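Local coordinates for heat-inducible transcription repressor hrcA homolog (Thermotoga maritima, PDB 1STZ), which probably binds DNA and represses the class I heat shock operons grpE-dnaK-dnaJ and groELS, preventing their heat-shock induction, at residues I137-T142 against E226-Y231; R143-L148 against I164-G169; I147-L152 against Q190-L195. All coordinates share one frame; numbering follows the deposited sequence.

Contact 1 (I137-T142 against E226-Y231); sequences IERPNT and ETVERY
At one side of a five-stranded antiparallel sheet, strand 134-138 runs out into a loop just where the loop 226-230 enters strand 231-234. Glu138 and Tyr231 form a non-hydrogen-bonded pair, their CA atoms 4.5 Å apart. On the face they share, the two side chains run alongside each other in the same direction, with Glu138 CB 3.6 Å from Tyr231 CE2 and the carboxylate only 3° from the ring plane. Glu138 OE1 takes the N-H of Ser303 on the neighbouring strand. One residue on, Arg139 N donates to Arg230 O at 3.0 Å, nearly along the C=O axis. Arg230 returns the grip: its bent chain brings the guanidinium end-on to Arg139 O, with NH1 at 2.8 Å and NH2 at 3.1 Å, so that one carbonyl oxygen in the guanidinium plane receives two donors. Above that plane lies Glu138 OE2, whose 3.9 Å approach to Arg230 NH2 is a long, purely charge-based salt bridge. Arg139 stretches the other way, extended from CG to NE with CG anti to its carbonyl carbon (chi1 -61°). Arg139 NH1 donates to Glu229 O at 2.8 Å from above the carbonyl plane, Arg139 NH2 forms a salt bridge with Glu117, and Val228 CG1 sits over one guanidinium face, 3.4 Å from Arg139 NE. An alanine at Arg139 would lose the bond to Glu229 O, the Glu117 salt bridge and the packing against Val228, and would probably loosen the 226-230 loop, although the main-chain link to Arg230 could remain. The strand order of this sheet, 2-1-5-4-3, suits a GAF-like domain, and the paired loops are its exit to, and return from, the inserted domain of HrcA proteins.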
loop_
_atom_site.group_PDB
_atom_site.type_symbol
_atom_site.label_atom_id
_atom_site.label_comp_id
_atom_site.label_asym_id
_atom_site.label_seq_id
_atom_site.Cartn_x
_atom_site.Cartn_y
_atom_site.Cartn_z
ATOM N N ILE A 137 4.801 14.042 15.442
ATOM C CA ILE A 137 4.514 15.121 14.503
ATOM C C ILE A 137 3.783 16.231 15.251
ATOM O O ILE A 137 2.706 16.012 15.793
ATOM C CB ILE A 137 3.636 14.639 13.344
ATOM C CG1 ILE A 137 4.309 13.465 12.618
ATOM C CG2 ILE A 137 3.359 15.788 12.365
ATOM C CD1 ILE A 137 3.586 13.002 11.395
ATOM N N GLU A 138 4.370 17.419 15.257
ATOM C CA GLU A 138 3.730 18.604 15.774
ATOM C C GLU A 138 2.531 19.011 14.876
ATOM O O GLU A 138 2.721 19.292 13.694
ATOM C CB GLU A 138 4.756 19.724 15.854
ATOM C CG GLU A 138 4.374 20.862 16.772
ATOM C CD GLU A 138 5.418 21.959 16.832
ATOM O OE1 GLU A 138 6.244 22.095 15.893
ATOM O OE2 GLU A 138 5.397 22.719 17.826
ATOM N N ARG A 139 1.318 19.015 15.444
ATOM C CA ARG A 139 0.107 19.494 14.775
ATOM C C ARG A 139 0.188 21.009 14.530
ATOM O O ARG A 139 0.882 21.721 15.240
ATOM C CB ARG A 139 -1.147 19.181 15.619
ATOM C CG ARG A 139 -1.387 17.709 15.863
ATOM C CD ARG A 139 -2.686 17.388 16.603
ATOM N NE ARG A 139 -3.051 15.977 16.465
ATOM C CZ ARG A 139 -2.799 15.001 17.338
ATOM N NH1 ARG A 139 -2.131 15.209 18.469
ATOM N NH2 ARG A 139 -3.215 13.772 17.065
ATOM N N PRO A 140 -0.533 21.524 13.547
ATOM C CA PRO A 140 -0.525 22.969 13.319
ATOM C C PRO A 140 -0.967 23.700 14.594
ATOM O O PRO A 140 -1.864 23.235 15.302
ATOM C CB PRO A 140 -1.549 23.148 12.192
ATOM C CG PRO A 140 -1.588 21.833 11.525
ATOM C CD PRO A 140 -1.440 20.827 12.619
ATOM N N ASN A 141 -0.313 24.814 14.899
ATOM C CA ASN A 141 -0.606 25.569 16.110
ATOM C C ASN A 141 -2.004 26.171 16.013
ATOM O O ASN A 141 -2.327 26.823 15.033
ATOM C CB ASN A 141 0.451 26.655 16.308
ATOM C CG ASN A 141 0.506 27.191 17.738
ATOM O OD1 ASN A 141 -0.526 27.348 18.416
ATOM N ND2 ASN A 141 1.720 27.485 18.201
ATOM N N THR A 142 -2.843 25.902 17.016
ATOM C CA THR A 142 -4.221 26.413 17.042
ATOM C C THR A 142 -4.303 27.916 17.254
ATOM O O THR A 142 -5.312 28.535 16.944
ATOM C CB THR A 142 -5.059 25.720 18.128
ATOM O OG1 THR A 142 -4.412 25.820 19.401
ATOM C CG2 THR A 142 -5.172 24.239 17.855
ATOM N N GLU A 226 -12.058 20.028 21.667
ATOM C CA GLU A 226 -11.725 18.656 22.039
ATOM C C GLU A 226 -10.248 18.621 22.418
ATOM O O GLU A 226 -9.419 19.217 21.732
ATOM C CB GLU A 226 -12.030 17.671 20.888
ATOM C CG GLU A 226 -11.145 17.814 19.639
ATOM C CD GLU A 226 -11.673 17.068 18.400
ATOM O OE1 GLU A 226 -12.893 16.761 18.342
ATOM O OE2 GLU A 226 -10.873 16.804 17.456
ATOM N N THR A 227 -9.928 17.965 23.530
ATOM C CA THR A 227 -8.537 17.743 23.899
ATOM C C THR A 227 -7.791 17.019 22.778
ATOM O O THR A 227 -8.075 15.846 22.486
ATOM C CB THR A 227 -8.435 16.931 25.194
ATOM O OG1 THR A 227 -8.770 17.764 26.319
ATOM C CG2 THR A 227 -6.981 16.474 25.434
ATOM N N VAL A 228 -6.873 17.747 22.140
ATOM C CA VAL A 228 -5.933 17.189 21.170
ATOM C C VAL A 228 -4.516 17.479 21.659
ATOM O O VAL A 228 -4.141 18.640 21.874
ATOM C CB VAL A 228 -6.074 17.820 19.752
ATOM C CG1 VAL A 228 -5.336 16.964 18.717
ATOM C CG2 VAL A 228 -7.527 17.975 19.368
ATOM N N GLU A 229 -3.735 16.414 21.811
ATOM C CA GLU A 229 -2.337 16.522 22.167
ATOM C C GLU A 229 -1.651 17.424 21.114
ATOM O O GLU A 229 -2.114 17.541 19.969
ATOM C CB GLU A 229 -1.712 15.114 22.220
ATOM C CG GLU A 229 -2.306 14.193 23.298
ATOM C CD GLU A 229 -1.774 12.763 23.262
ATOM O OE1 GLU A 229 -2.497 11.860 23.729
ATOM O OE2 GLU A 229 -0.623 12.521 22.793
ATOM N N ARG A 230 -0.590 18.114 21.511
ATOM C CA ARG A 230 0.102 19.002 20.580
ATOM C C ARG A 230 0.873 18.174 19.544
ATOM O O ARG A 230 1.082 18.620 18.436
ATOM C CB ARG A 230 1.035 19.975 21.310
ATOM C CG ARG A 230 0.722 21.446 21.006
ATOM C CD ARG A 230 1.944 22.265 20.717
ATOM N NE ARG A 230 1.894 23.178 19.579
ATOM C CZ ARG A 230 1.691 22.838 18.320
ATOM N NH1 ARG A 230 1.437 21.585 17.968
ATOM N NH2 ARG A 230 1.715 23.789 17.405
ATOM N N TYR A 231 1.285 16.977 19.931
ATOM C CA TYR A 231 1.986 16.062 19.040
ATOM C C TYR A 231 1.175 14.808 18.836
ATOM O O TYR A 231 0.633 14.284 19.787
ATOM C CB TYR A 231 3.344 15.669 19.625
ATOM C CG TYR A 231 4.298 16.826 19.703
ATOM C CD1 TYR A 231 4.288 17.681 20.800
ATOM C CD2 TYR A 231 5.213 17.063 18.694
ATOM C CE1 TYR A 231 5.155 18.751 20.879
ATOM C CE2 TYR A 231 6.095 18.156 18.758
ATOM C CZ TYR A 231 6.058 18.990 19.857
ATOM O OH TYR A 231 6.909 20.069 19.951
HETATM O O HOH W 1 0.182 25.840 20.754
#

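Contact 2 (R143-L148 against I164-G169); sequences RDLKIL and ILTEFG
Lys146 O is held by two donors, a water at 2.7 Å and, weakly, Thr166 OG1 at 3.5 Å. It belongs to the linker 143-148, which crosses the end of the tight beta hairpin formed by strands 159-166 and 169-177, whose type I turn runs from Thr166 to Gly169. The same water accepts from Glu167 N, so it stitches the linker to the turn. A second water does so again, accepting from Lys146 N and donating to Glu167 OE1 at 2.8 Å; main-chain donor and acceptor of Lys146 thus both reach Glu167 through solvent. The direct backbone link lies two residues further on, where Leu148 N donates to Leu165 O at 2.9 Å, fairly straight (154°) but from above the carbonyl plane. The bond lies next to the pairing of strand 149-154 with strand 159-166. Beside it, Leu148 lays CD1 against the main chain of Thr166, 3.4 Å from Thr166 C, while Ile147 CG1 meets Ile164 CD1 at 4.2 Å on the buried side, near helix 200-205. Leu165 also packs on Tyr159 of the second subunit, which places this hairpin close to the dimer contact. At the turn, Phe168 carries Glu167 CG over the centre of one ring face and meets Phe332 of the C-terminal helix edge-to-face. Leu145, the centre of an inverse gamma turn, reaches in with one methyl, CD2, 3.8 Å from Phe168 CD1. Its chain crosses that of Thr166 at about a right angle, and both first torsions lie away from staggered values (-124° for Leu145, -105° for Thr166). The packing is tightest where the two methyls meet, Leu145 CD2 standing only 3.3 Å from Thr166 CG2.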
loop_
_atom_site.group_PDB
_atom_site.type_symbol
_atom_site.label_atom_id
_atom_site.label_comp_id
_atom_site.label_asym_id
_atom_site.label_seq_id
_atom_site.Cartn_x
_atom_site.Cartn_y
_atom_site.Cartn_z
ATOM N N ARG A 143 -3.244 28.496 17.806
ATOM C CA ARG A 143 -3.213 29.922 18.126
ATOM C C ARG A 143 -3.657 30.848 16.982
ATOM O O ARG A 143 -4.346 31.827 17.228
ATOM C CB ARG A 143 -1.806 30.304 18.605
ATOM C CG ARG A 143 -1.545 31.794 18.729
ATOM C CD ARG A 143 -0.103 32.093 19.088
ATOM N NE ARG A 143 0.407 33.269 18.386
ATOM C CZ ARG A 143 1.701 33.536 18.199
ATOM N NH1 ARG A 143 2.647 32.709 18.661
ATOM N NH2 ARG A 143 2.053 34.647 17.548
ATOM N N ASP A 144 -3.271 30.534 15.745
ATOM C CA ASP A 144 -3.613 31.373 14.576
ATOM C C ASP A 144 -4.366 30.572 13.496
ATOM O O ASP A 144 -4.368 30.950 12.320
ATOM C CB ASP A 144 -2.355 32.044 13.986
ATOM C CG ASP A 144 -1.601 31.138 12.996
ATOM O OD1 ASP A 144 -1.183 30.015 13.398
ATOM O OD2 ASP A 144 -1.404 31.482 11.792
ATOM N N LEU A 145 -5.009 29.479 13.911
ATOM C CA LEU A 145 -5.813 28.654 13.016
ATOM C C LEU A 145 -7.193 29.299 12.918
ATOM O O LEU A 145 -8.085 28.988 13.710
ATOM C CB LEU A 145 -5.938 27.237 13.586
ATOM C CG LEU A 145 -5.524 25.999 12.787
ATOM C CD1 LEU A 145 -6.198 24.751 13.357
ATOM C CD2 LEU A 145 -5.839 26.141 11.322
ATOM N N LYS A 146 -7.375 30.204 11.963
ATOM C CA LYS A 146 -8.673 30.843 11.775
ATOM C C LYS A 146 -9.748 29.833 11.332
ATOM O O LYS A 146 -9.504 28.999 10.471
ATOM C CB LYS A 146 -8.565 31.970 10.746
ATOM C CG LYS A 146 -7.841 33.204 11.252
ATOM C CD LYS A 146 -8.365 34.456 10.556
ATOM C CE LYS A 146 -7.964 35.748 11.280
ATOM N NZ LYS A 146 -8.625 36.920 10.623
ATOM N N ILE A 147 -10.924 29.907 11.945
ATOM C CA ILE A 147 -12.096 29.186 11.474
ATOM C C ILE A 147 -12.705 29.978 10.303
ATOM O O ILE A 147 -13.221 31.081 10.489
ATOM C CB ILE A 147 -13.133 29.028 12.607
ATOM C CG1 ILE A 147 -12.567 28.190 13.758
ATOM C CG2 ILE A 147 -14.437 28.413 12.063
ATOM C CD1 ILE A 147 -13.339 28.331 15.066
ATOM N N LEU A 148 -12.632 29.420 9.102
ATOM C CA LEU A 148 -13.118 30.094 7.886
ATOM C C LEU A 148 -14.612 29.890 7.672
ATOM O O LEU A 148 -15.258 30.686 6.997
ATOM C CB LEU A 148 -12.364 29.578 6.654
ATOM C CG LEU A 148 -10.834 29.636 6.722
ATOM C CD1 LEU A 148 -10.211 28.951 5.532
ATOM C CD2 LEU A 148 -10.340 31.073 6.811
ATOM N N ILE A 164 -15.642 22.130 10.691
ATOM C CA ILE A 164 -15.190 23.480 10.424
ATOM C C ILE A 164 -14.245 23.443 9.250
ATOM O O ILE A 164 -13.607 22.432 8.996
ATOM C CB ILE A 164 -14.507 24.121 11.653
ATOM C CG1 ILE A 164 -13.241 23.355 12.044
ATOM C CG2 ILE A 164 -15.472 24.187 12.813
ATOM C CD1 ILE A 164 -12.481 23.980 13.191
ATOM N N LEU A 165 -14.164 24.563 8.554
ATOM C CA LEU A 165 -13.204 24.747 7.486
ATOM C C LEU A 165 -12.080 25.585 8.047
ATOM O O LEU A 165 -12.311 26.559 8.746
ATOM C CB LEU A 165 -13.817 25.505 6.318
ATOM C CG LEU A 165 -13.723 24.832 4.966
ATOM C CD1 LEU A 165 -12.256 24.591 4.604
ATOM C CD2 LEU A 165 -14.524 23.513 4.951
ATOM N N THR A 166 -10.875 25.226 7.655
ATOM C CA THR A 166 -9.678 25.899 8.074
ATOM C C THR A 166 -8.821 26.102 6.809
ATOM O O THR A 166 -9.194 25.604 5.770
ATOM C CB THR A 166 -9.084 24.968 9.140
ATOM O OG1 THR A 166 -9.300 25.526 10.453
ATOM C CG2 THR A 166 -7.645 24.720 8.987
ATOM N N GLU A 167 -7.702 26.828 6.878
ATOM C CA GLU A 167 -6.806 26.977 5.717
ATOM C C GLU A 167 -6.169 25.655 5.281
ATOM O O GLU A 167 -5.715 25.539 4.137
ATOM C CB GLU A 167 -5.725 28.048 5.957
ATOM C CG GLU A 167 -4.678 27.687 7.010
ATOM C CD GLU A 167 -3.490 28.628 7.000
ATOM O OE1 GLU A 167 -3.114 29.126 8.083
ATOM O OE2 GLU A 167 -2.949 28.889 5.899
ATOM N N PHE A 168 -6.155 24.670 6.182
ATOM C CA PHE A 168 -5.610 23.332 5.935
ATOM C C PHE A 168 -6.636 22.246 5.597
ATOM O O PHE A 168 -6.270 21.084 5.445
ATOM C CB PHE A 168 -4.817 22.873 7.166
ATOM C CG PHE A 168 -3.717 23.805 7.553
ATOM C CD1 PHE A 168 -3.611 24.267 8.850
ATOM C CD2 PHE A 168 -2.809 24.258 6.601
ATOM C CE1 PHE A 168 -2.586 25.134 9.211
ATOM C CE2 PHE A 168 -1.784 25.124 6.951
ATOM C CZ PHE A 168 -1.668 25.557 8.256
ATOM N N GLY A 169 -7.911 22.601 5.509
ATOM C CA GLY A 169 -8.932 21.652 5.088
ATOM C C GLY A 169 -10.124 21.563 6.025
ATOM O O GLY A 169 -10.451 22.515 6.704
HETATM O O HOH W 2 -7.370 28.889 8.747
HETATM O O HOH W 3 -5.249 30.291 9.545
#

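Contact 3 (I147-L152 against Q190-L195); sequences ILRVML and QLNFLL
Asn192 carries CG beside its backbone N (chi1 -87°), and the turn at chi2 (-68°) sets the terminal amide beside the main chain of Val150. Both halves of the amide are used. Val150 N donates to Asn192 OD1 at 2.9 Å, from above the carbonyl plane, and Asn192 ND2 donates to Val150 O at 2.8 Å, on a lone pair of that oxygen; ND2 also bonds to Glu188 O one helical turn earlier. Strand 149-152 and helix 190-195 run nearly antiparallel, at 158°, with their axes 7.6 Å apart. The Val150 side chain divides its methyls: CG1 meets Leu191 CB and CG2 meets Leu195 CD1, each at 3.9 Å. Further along the strand, Leu191 sets CD1 across the branched end of Leu152, the two side chains crossing at about a right angle, with Leu191 CD1 a tight 3.4 Å from Leu152 CD1. At the other end Ile147 CB lies 3.5 Å from Leu195 O. Helix 215-224 adds Leu217 against Leu191. Strand 149-154 is an outermost strand of its sheet within this chain, and the asparagine amide stands in for a neighbouring strand, satisfying the donor and acceptor of one edge residue.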
loop_
_atom_site.group_PDB
_atom_site.type_symbol
_atom_site.label_atom_id
_atom_site.label_comp_id
_atom_site.label_asym_id
_atom_site.label_seq_id
_atom_site.Cartn_x
_atom_site.Cartn_y
_atom_site.Cartn_z
ATOM N N ILE A 147 -10.924 29.907 11.945
ATOM C CA ILE A 147 -12.096 29.186 11.474
ATOM C C ILE A 147 -12.705 29.978 10.303
ATOM O O ILE A 147 -13.221 31.081 10.489
ATOM C CB ILE A 147 -13.133 29.028 12.607
ATOM C CG1 ILE A 147 -12.567 28.190 13.758
ATOM C CG2 ILE A 147 -14.437 28.413 12.063
ATOM C CD1 ILE A 147 -13.339 28.331 15.066
ATOM N N LEU A 148 -12.632 29.420 9.102
ATOM C CA LEU A 148 -13.118 30.094 7.886
ATOM C C LEU A 148 -14.612 29.890 7.672
ATOM O O LEU A 148 -15.258 30.686 6.997
ATOM C CB LEU A 148 -12.364 29.578 6.654
ATOM C CG LEU A 148 -10.834 29.636 6.722
ATOM C CD1 LEU A 148 -10.211 28.951 5.532
ATOM C CD2 LEU A 148 -10.340 31.073 6.811
ATOM N N ARG A 149 -15.150 28.809 8.237
ATOM C CA ARG A 149 -16.565 28.451 8.068
ATOM C C ARG A 149 -16.980 27.315 9.005
ATOM O O ARG A 149 -16.196 26.412 9.270
ATOM C CB ARG A 149 -16.798 27.995 6.627
ATOM C CG ARG A 149 -18.229 27.670 6.275
ATOM C CD ARG A 149 -18.412 27.422 4.800
ATOM N NE ARG A 149 -19.658 26.719 4.511
ATOM C CZ ARG A 149 -19.853 25.930 3.462
ATOM N NH1 ARG A 149 -18.871 25.729 2.587
ATOM N NH2 ARG A 149 -21.030 25.328 3.292
ATOM N N VAL A 150 -18.227 27.347 9.468
ATOM C CA VAL A 150 -18.784 26.289 10.305
ATOM C C VAL A 150 -19.947 25.644 9.571
ATOM O O VAL A 150 -20.892 26.323 9.200
ATOM C CB VAL A 150 -19.289 26.827 11.647
ATOM C CG1 VAL A 150 -19.879 25.702 12.499
ATOM C CG2 VAL A 150 -18.172 27.540 12.387
ATOM N N MET A 151 -19.874 24.339 9.376
ATOM C CA MET A 151 -20.910 23.595 8.672
ATOM C C MET A 151 -21.691 22.718 9.648
ATOM O O MET A 151 -21.092 22.001 10.454
ATOM C CB MET A 151 -20.286 22.717 7.585
ATOM C CG MET A 151 -19.562 23.474 6.471
ATOM S SD MET A 151 -17.779 23.251 6.554
ATOM C CE MET A 151 -17.356 24.421 7.553
ATOM N N LEU A 152 -23.018 22.824 9.596
ATOM C CA LEU A 152 -23.942 21.885 10.231
ATOM C C LEU A 152 -24.858 21.269 9.178
ATOM O O LEU A 152 -25.848 21.878 8.813
ATOM C CB LEU A 152 -24.833 22.600 11.231
ATOM C CG LEU A 152 -24.302 23.125 12.552
ATOM C CD1 LEU A 152 -25.481 23.661 13.335
ATOM C CD2 LEU A 152 -23.579 22.070 13.361
ATOM N N GLN A 190 -25.925 31.308 13.237
ATOM C CA GLN A 190 -25.471 31.727 14.565
ATOM C C GLN A 190 -24.025 31.321 14.804
ATOM O O GLN A 190 -23.213 32.146 15.217
ATOM C CB GLN A 190 -26.358 31.126 15.659
ATOM C CG GLN A 190 -26.087 31.688 17.040
ATOM C CD GLN A 190 -27.019 31.143 18.105
ATOM O OE1 GLN A 190 -27.250 29.935 18.185
ATOM N NE2 GLN A 190 -27.531 32.027 18.945
ATOM N N LEU A 191 -23.707 30.055 14.540
ATOM C CA LEU A 191 -22.356 29.545 14.744
ATOM C C LEU A 191 -21.327 30.309 13.895
ATOM O O LEU A 191 -20.246 30.640 14.376
ATOM C CB LEU A 191 -22.289 28.039 14.425
ATOM C CG LEU A 191 -23.047 27.111 15.384
ATOM C CD1 LEU A 191 -23.136 25.704 14.807
ATOM C CD2 LEU A 191 -22.376 27.083 16.730
ATOM N N ASN A 192 -21.678 30.604 12.645
ATOM C CA ASN A 192 -20.783 31.338 11.747
ATOM C C ASN A 192 -20.549 32.803 12.160
ATOM O O ASN A 192 -19.440 33.316 12.022
ATOM C CB ASN A 192 -21.270 31.246 10.295
ATOM C CG ASN A 192 -20.740 30.008 9.596
ATOM O OD1 ASN A 192 -19.546 29.909 9.339
ATOM N ND2 ASN A 192 -21.616 29.042 9.323
ATOM N N PHE A 193 -21.579 33.457 12.687
ATOM C CA PHE A 193 -21.441 34.812 13.221
ATOM C C PHE A 193 -20.459 34.840 14.375
ATOM O O PHE A 193 -19.640 35.742 14.463
ATOM C CB PHE A 193 -22.784 35.341 13.733
ATOM C CG PHE A 193 -23.809 35.563 12.661
ATOM C CD1 PHE A 193 -25.157 35.684 12.999
ATOM C CD2 PHE A 193 -23.445 35.653 11.312
ATOM C CE1 PHE A 193 -26.111 35.888 12.025
ATOM C CE2 PHE A 193 -24.406 35.868 10.335
ATOM C CZ PHE A 193 -25.733 35.989 10.691
ATOM N N LEU A 194 -20.551 33.836 15.244
ATOM C CA LEU A 194 -19.752 33.755 16.469
ATOM C C LEU A 194 -18.323 33.300 16.256
ATOM O O LEU A 194 -17.422 33.710 16.989
ATOM C CB LEU A 194 -20.406 32.779 17.445
ATOM C CG LEU A 194 -21.762 33.202 18.003
ATOM C CD1 LEU A 194 -22.408 32.050 18.755
ATOM C CD2 LEU A 194 -21.615 34.430 18.909
ATOM N N LEU A 195 -18.112 32.435 15.269
ATOM C CA LEU A 195 -16.868 31.689 15.158
ATOM C C LEU A 195 -16.001 32.027 13.963
ATOM O O LEU A 195 -14.795 31.819 14.006
ATOM C CB LEU A 195 -17.181 30.197 15.132
ATOM C CG LEU A 195 -17.714 29.628 16.442
ATOM C CD1 LEU A 195 -18.019 28.176 16.251
ATOM C CD2 LEU A 195 -16.707 29.813 17.565
#

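In the fold
After strand 134-138 the chain leaves the five-stranded sheet at contact 1, which closes the longest loop: the chain comes back 84 residues later to enter strand 231-234 beside it. Contacts 2 and 3 both nest inside that loop and set out from overlapping segments, sharing Ile147 and Leu148. Contact 2 closes first, bringing the linker against the end of strand 159-166; contact 3 then joins strand 149-154 to helix 184-195. Pro140 touches Phe168, linking contacts 1 and 2, whose centres are about 13 Å apart. Together they lead from the GAF-like sheet to the three-stranded sheet of the inserted domain, where contacts 2 and 3 also touch the second subunit.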